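Local coordinates for protein membrane-bound lytic murein transglycosylase A (Burkholderia pseudomallei, PDB 6QK4) that probably cleaves the beta-1,4 bond between N-acetylmuramic acid and N-acetylglucosamine in peptidoglycan, closing a 1,6-anhydro ring on the muramic acid, at residues W36-L41 / A79-E84; T45-R49 / A68-D73. All coordinates share one frame; numbering follows the deposited sequence.

Contact 1: residues W36-L41 / A79-E84; sequences WQDDSL and ARTFFE
The guanidinium of R80 lies sandwiched between L41, whose CD1 sits over the centre of one face, and Q37, whose OE1 lies over the opposite face, 3.6 Å from CZ of R80. At its edge, NH2 of R80 donates to O of D39 at 2.6 Å, almost head-on to the carbonyl although the N-H is bent away (132°), while NH1 of R80 reaches O of W36 at 2.7 Å from above that carbonyl's plane. NH1 also hangs over one face of the indole (guanidinium and ring planes 79° apart), a cation-pi contact with CZ of R80 4.6 Å from the centroid of the W36 five-membered ring. At the indole edge, NE1 of W36 donates in the ring plane to the anti lone pair of OE2 of E84 (2.8 Å), and CH2 of W36 touches CB of F83. A bend at chi3 (-63°) turns R80 into the loop. Waters bridge Q37 to E84 and S40 to R80. D39 makes an Asx turn, OD1 accepting from N of L41 while OD2 pairs with R271 and L302. One arginine of helix 76-86 holds the loop before helix 44-55, its charge probably offset by two carbonyl oxygens and the indole face.

Contact 2: residues T45-R49 / A68-D73; sequences TIALR and AMRLDD
A68 meets helix 44-55 through its methyl: CB of A68 presses on CD2 of L48 at 3.4 Å, tighter than usual for two carbons. The chain then makes a type I turn from A68 to L71. Although the CB of M69 points away from the helix, bends at chi2 and chi3 fold its thioether back, and CE of M69 rests 4.0 Å from CG of R49. Beyond R70, L71 turns toward the helix, where its CD1 packs on CG2 of T45. One water bridges the turn to the helix, accepting from NH1 of R49 and donating to O of A68 and O of L71. The CB of D72 points away from the helix, and its OD1 takes the backbone N-H groups of L74 and D75. D73 closes the segment with a two-pronged, end-on salt bridge: NH1 of R49 reaches OD1 of D73 at 2.8 Å on the syn side, and NH2 of R49 reaches OD2 of D73 at 3.1 Å, guanidinium and carboxylate planes 41° apart. The anti lone pair of the same OD1 accepts from OG1 of T45 at 2.6 Å, so two donors, on its syn and anti sides, hold this oxygen and probably restrain the carboxylate's rotation. In the fold, the loop from helix 62-68 to helix 76-86 lies along helix 44-55; helix 76-86 covers its apolar side, while F304 of strand 298-307 packs on A47 and L48.

In the fold
F82 lies on the helix of contact 1, yet its ring packs against both segments of contact 2: CE2 of F82 lies 3.5 Å from CD2 of L48, and CZ of F82 lies 3.7 Å from CB of A68. A second junction joins CB of A79 to CG2 of T45 at 3.9 Å. The centres of the contacts are about 12 Å apart, and contact 2 is nested within the loop of chain closed by contact 1. They lie about 23 and 22 Å from the centre of the chain, on the same side of it. Together they pack helices 44-55, 62-68 and 76-86 beside strand 298-307, which touches both contacts and falls within the 3D domain.

Contact 1: residues W36-L41 / A79-E84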
loop_
_atom_site.group_PDB
_atom_site.type_symbol
_atom_site.label_atom_id
_atom_site.label_comp_id
_atom_site.label_asym_id
_atom_site.label_seq_id
_atom_site.Cartn_x
_atom_site.Cartn_y
_atom_site.Cartn_z
ATOM N N TRP A 36 20.129 11.086 -3.113
ATOM C CA TRP A 36 19.425 11.734 -4.239
ATOM C C TRP A 36 19.859 11.117 -5.571
ATOM O O TRP A 36 19.031 10.862 -6.446
ATOM C CB TRP A 36 19.685 13.243 -4.203
ATOM C CG TRP A 36 19.199 14.066 -5.342
ATOM C CD1 TRP A 36 19.934 14.891 -6.166
ATOM C CD2 TRP A 36 17.837 14.205 -5.738
ATOM N NE1 TRP A 36 19.086 15.545 -7.037
ATOM C CE2 TRP A 36 17.795 15.096 -6.817
ATOM C CE3 TRP A 36 16.647 13.594 -5.313
ATOM C CZ2 TRP A 36 16.603 15.445 -7.492
ATOM C CZ3 TRP A 36 15.417 13.995 -5.965
ATOM C CH2 TRP A 36 15.411 14.894 -7.032
ATOM N N GLN A 37 21.166 10.905 -5.773
ATOM C CA GLN A 37 21.591 10.344 -7.060
ATOM C C GLN A 37 21.284 8.867 -7.210
ATOM O O GLN A 37 21.351 8.345 -8.343
ATOM C CB GLN A 37 23.104 10.564 -7.232
ATOM C CG GLN A 37 23.439 12.017 -7.099
ATOM C CD GLN A 37 23.011 12.843 -8.298
ATOM O OE1 GLN A 37 22.558 12.335 -9.305
ATOM N NE2 GLN A 37 23.188 14.155 -8.191
ATOM N N ASP A 38 20.956 8.161 -6.101
ATOM C CA ASP A 38 20.624 6.743 -6.154
ATOM C C ASP A 38 19.212 6.478 -6.709
ATOM O O ASP A 38 18.926 5.370 -7.218
ATOM C CB ASP A 38 20.770 6.182 -4.755
ATOM C CG ASP A 38 22.196 6.173 -4.279
ATOM O OD1 ASP A 38 23.067 5.680 -5.063
ATOM O OD2 ASP A 38 22.400 6.581 -3.095
ATOM N N ASP A 39 18.353 7.473 -6.681
ATOM C CA ASP A 39 17.019 7.310 -7.242
ATOM C C ASP A 39 17.061 7.571 -8.752
ATOM O O ASP A 39 17.507 8.643 -9.199
ATOM C CB ASP A 39 16.064 8.283 -6.539
ATOM C CG ASP A 39 14.582 8.078 -6.987
ATOM O OD1 ASP A 39 14.303 7.142 -7.777
ATOM O OD2 ASP A 39 13.728 8.850 -6.525
ATOM N N SER A 40 16.635 6.566 -9.532
ATOM C CA SER A 40 16.538 6.734 -10.975
ATOM C C SER A 40 15.590 7.840 -11.351
ATOM O O SER A 40 15.712 8.416 -12.448
ATOM C CB SER A 40 16.021 5.452 -11.614
ATOM O OG SER A 40 14.657 5.191 -11.213
ATOM N N LEU A 41 14.608 8.124 -10.475
ATOM C CA LEU A 41 13.473 9.051 -10.677
ATOM C C LEU A 41 12.445 8.511 -11.662
ATOM O O LEU A 41 11.474 9.213 -11.946
ATOM C CB LEU A 41 13.916 10.469 -11.141
ATOM C CG LEU A 41 14.731 11.226 -10.086
ATOM C CD1 LEU A 41 15.236 12.537 -10.681
ATOM C CD2 LEU A 41 13.880 11.504 -8.819
ATOM N N ALA A 79 14.056 15.674 -15.494
ATOM C CA ALA A 79 13.273 15.685 -14.263
ATOM C C ALA A 79 14.151 16.020 -13.065
ATOM O O ALA A 79 13.723 16.796 -12.196
ATOM C CB ALA A 79 12.581 14.324 -14.037
ATOM N N ARG A 80 15.382 15.463 -13.011
ATOM C CA ARG A 80 16.280 15.784 -11.893
ATOM C C ARG A 80 16.566 17.287 -11.880
ATOM O O ARG A 80 16.520 17.935 -10.829
ATOM C CB ARG A 80 17.596 14.997 -11.995
ATOM C CG ARG A 80 18.490 15.095 -10.759
ATOM C CD ARG A 80 19.679 14.171 -10.881
ATOM N NE ARG A 80 19.339 12.738 -10.962
ATOM C CZ ARG A 80 19.024 11.966 -9.907
ATOM N NH1 ARG A 80 18.953 12.476 -8.654
ATOM N NH2 ARG A 80 18.756 10.675 -10.108
ATOM N N THR A 81 16.844 17.851 -13.055
ATOM C CA THR A 81 17.107 19.299 -13.114
ATOM C C THR A 81 15.907 20.110 -12.652
ATOM O O THR A 81 16.026 21.104 -11.901
ATOM C CB THR A 81 17.512 19.649 -14.533
ATOM O OG1 THR A 81 18.737 18.982 -14.750
ATOM C CG2 THR A 81 17.671 21.163 -14.684
ATOM N N PHE A 82 14.716 19.667 -13.034
ATOM C CA PHE A 82 13.519 20.340 -12.577
ATOM C C PHE A 82 13.434 20.349 -11.056
ATOM O O PHE A 82 13.080 21.358 -10.462
ATOM C CB PHE A 82 12.286 19.641 -13.190
ATOM C CG PHE A 82 11.006 19.988 -12.523
ATOM C CD1 PHE A 82 10.349 21.118 -12.900
ATOM C CD2 PHE A 82 10.434 19.156 -11.553
ATOM C CE1 PHE A 82 9.149 21.511 -12.348
ATOM C CE2 PHE A 82 9.218 19.542 -10.970
ATOM C CZ PHE A 82 8.551 20.715 -11.376
ATOM N N PHE A 83 13.562 19.177 -10.411
ATOM C CA PHE A 83 13.378 19.167 -8.959
ATOM C C PHE A 83 14.451 20.038 -8.275
ATOM O O PHE A 83 14.161 20.745 -7.308
ATOM C CB PHE A 83 13.418 17.713 -8.444
ATOM C CG PHE A 83 12.188 16.949 -8.770
ATOM C CD1 PHE A 83 10.991 17.313 -8.160
ATOM C CD2 PHE A 83 12.197 15.878 -9.643
ATOM C CE1 PHE A 83 9.786 16.588 -8.413
ATOM C CE2 PHE A 83 11.005 15.147 -9.895
ATOM C CZ PHE A 83 9.825 15.520 -9.287
ATOM N N GLU A 84 15.676 20.023 -8.817
ATOM C CA GLU A 84 16.788 20.765 -8.209
ATOM C C GLU A 84 16.590 22.257 -8.384
ATOM O O GLU A 84 17.006 23.045 -7.534
ATOM C CB GLU A 84 18.127 20.310 -8.814
ATOM C CG GLU A 84 18.555 18.884 -8.364
ATOM C CD GLU A 84 19.856 18.498 -8.948
ATOM O OE1 GLU A 84 20.435 19.376 -9.664
ATOM O OE2 GLU A 84 20.322 17.369 -8.776
HETATM O O HOH W 1 22.562 16.434 -10.094
HETATM O O HOH W 2 18.284 9.402 -12.858
#

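Contact 2: residues T45-R49 / A68-D73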
loop_
_atom_site.group_PDB
_atom_site.type_symbol
_atom_site.label_atom_id
_atom_site.label_comp_id
_atom_site.label_asym_id
_atom_site.label_seq_id
_atom_site.Cartn_x
_atom_site.Cartn_y
_atom_site.Cartn_z
ATOM N N THR A 45 7.732 11.723 -12.318
ATOM C CA THR A 45 6.900 12.716 -13.013
ATOM C C THR A 45 5.433 12.304 -13.076
ATOM O O THR A 45 4.560 13.183 -13.196
ATOM C CB THR A 45 7.400 12.956 -14.425
ATOM O OG1 THR A 45 7.771 11.695 -14.993
ATOM C CG2 THR A 45 8.674 13.871 -14.381
ATOM N N ILE A 46 5.148 11.000 -13.087
ATOM C CA ILE A 46 3.746 10.563 -13.095
ATOM C C ILE A 46 3.065 11.004 -11.815
ATOM O O ILE A 46 1.978 11.596 -11.827
ATOM C CB ILE A 46 3.658 9.034 -13.294
ATOM C CG1 ILE A 46 4.076 8.656 -14.720
ATOM C CG2 ILE A 46 2.251 8.509 -13.062
ATOM C CD1 ILE A 46 4.341 7.171 -14.980
ATOM N N ALA A 47 3.706 10.727 -10.681
ATOM C CA ALA A 47 3.125 11.117 -9.391
ATOM C C ALA A 47 3.125 12.626 -9.239
ATOM O O ALA A 47 2.215 13.183 -8.616
ATOM C CB ALA A 47 3.885 10.461 -8.226
ATOM N N LEU A 48 4.112 13.301 -9.836
ATOM C CA LEU A 48 4.123 14.757 -9.859
ATOM C C LEU A 48 2.913 15.350 -10.600
ATOM O O LEU A 48 2.317 16.329 -10.142
ATOM C CB LEU A 48 5.441 15.264 -10.493
ATOM C CG LEU A 48 5.506 16.797 -10.740
ATOM C CD1 LEU A 48 5.608 17.485 -9.427
ATOM C CD2 LEU A 48 6.794 17.085 -11.489
ATOM N N ARG A 49 2.554 14.814 -11.768
ATOM C CA ARG A 49 1.375 15.346 -12.451
ATOM C C ARG A 49 0.104 15.087 -11.653
ATOM O O ARG A 49 -0.786 15.943 -11.611
ATOM C CB ARG A 49 1.284 14.728 -13.848
ATOM C CG ARG A 49 2.346 15.293 -14.810
ATOM C CD ARG A 49 1.994 14.964 -16.267
ATOM N NE ARG A 49 1.821 13.528 -16.471
ATOM C CZ ARG A 49 2.834 12.690 -16.683
ATOM N NH1 ARG A 49 4.051 13.169 -16.733
ATOM N NH2 ARG A 49 2.632 11.372 -16.861
ATOM N N ALA A 68 6.244 21.568 -14.721
ATOM C CA ALA A 68 6.156 20.114 -14.615
ATOM C C ALA A 68 5.389 19.531 -15.794
ATOM O O ALA A 68 5.704 18.422 -16.255
ATOM C CB ALA A 68 5.504 19.730 -13.289
ATOM N N MET A 69 4.406 20.263 -16.309
ATOM C CA MET A 69 3.617 19.750 -17.414
ATOM C C MET A 69 4.441 19.667 -18.694
ATOM O O MET A 69 4.009 19.010 -19.650
ATOM C CB MET A 69 2.369 20.636 -17.618
ATOM C CG MET A 69 1.411 20.622 -16.450
ATOM S SD MET A 69 0.796 18.957 -16.049
ATOM C CE MET A 69 0.920 18.974 -14.285
ATOM N N ARG A 70 5.618 20.281 -18.735
ATOM C CA ARG A 70 6.471 20.152 -19.916
ATOM C C ARG A 70 7.406 18.931 -19.869
ATOM O O ARG A 70 8.133 18.676 -20.831
ATOM C CB ARG A 70 7.254 21.468 -20.123
ATOM C CG ARG A 70 6.344 22.713 -19.851
ATOM C CD ARG A 70 6.689 23.970 -20.665
ATOM N NE ARG A 70 8.130 24.159 -20.812
ATOM C CZ ARG A 70 8.866 24.915 -20.001
ATOM N NH1 ARG A 70 8.291 25.542 -18.981
ATOM N NH2 ARG A 70 10.177 25.036 -20.205
ATOM N N LEU A 71 7.425 18.181 -18.776
ATOM C CA LEU A 71 8.369 17.068 -18.632
ATOM C C LEU A 71 7.773 15.779 -19.157
ATOM O O LEU A 71 6.619 15.476 -18.852
ATOM C CB LEU A 71 8.685 16.855 -17.156
ATOM C CG LEU A 71 9.287 18.070 -16.456
ATOM C CD1 LEU A 71 9.425 17.759 -15.015
ATOM C CD2 LEU A 71 10.664 18.453 -17.090
ATOM N N ASP A 72 8.562 14.958 -19.872
ATOM C CA ASP A 72 8.067 13.622 -20.170
ATOM C C ASP A 72 8.589 12.650 -19.097
ATOM O O ASP A 72 9.451 12.977 -18.282
ATOM C CB ASP A 72 8.480 13.198 -21.588
ATOM C CG ASP A 72 9.981 13.079 -21.749
ATOM O OD1 ASP A 72 10.565 12.214 -21.096
ATOM O OD2 ASP A 72 10.581 13.850 -22.562
ATOM N N ASP A 73 8.098 11.401 -19.133
ATOM C CA ASP A 73 8.430 10.454 -18.088
ATOM C C ASP A 73 9.671 9.646 -18.378
ATOM O O ASP A 73 10.100 8.834 -17.535
ATOM C CB ASP A 73 7.236 9.475 -17.886
ATOM C CG ASP A 73 5.954 10.208 -17.607
ATOM O OD1 ASP A 73 5.982 11.101 -16.739
ATOM O OD2 ASP A 73 4.921 9.914 -18.268
HETATM O O HOH W 3 9.141 8.981 -15.066
HETATM O O HOH W 4 5.267 15.709 -16.492
#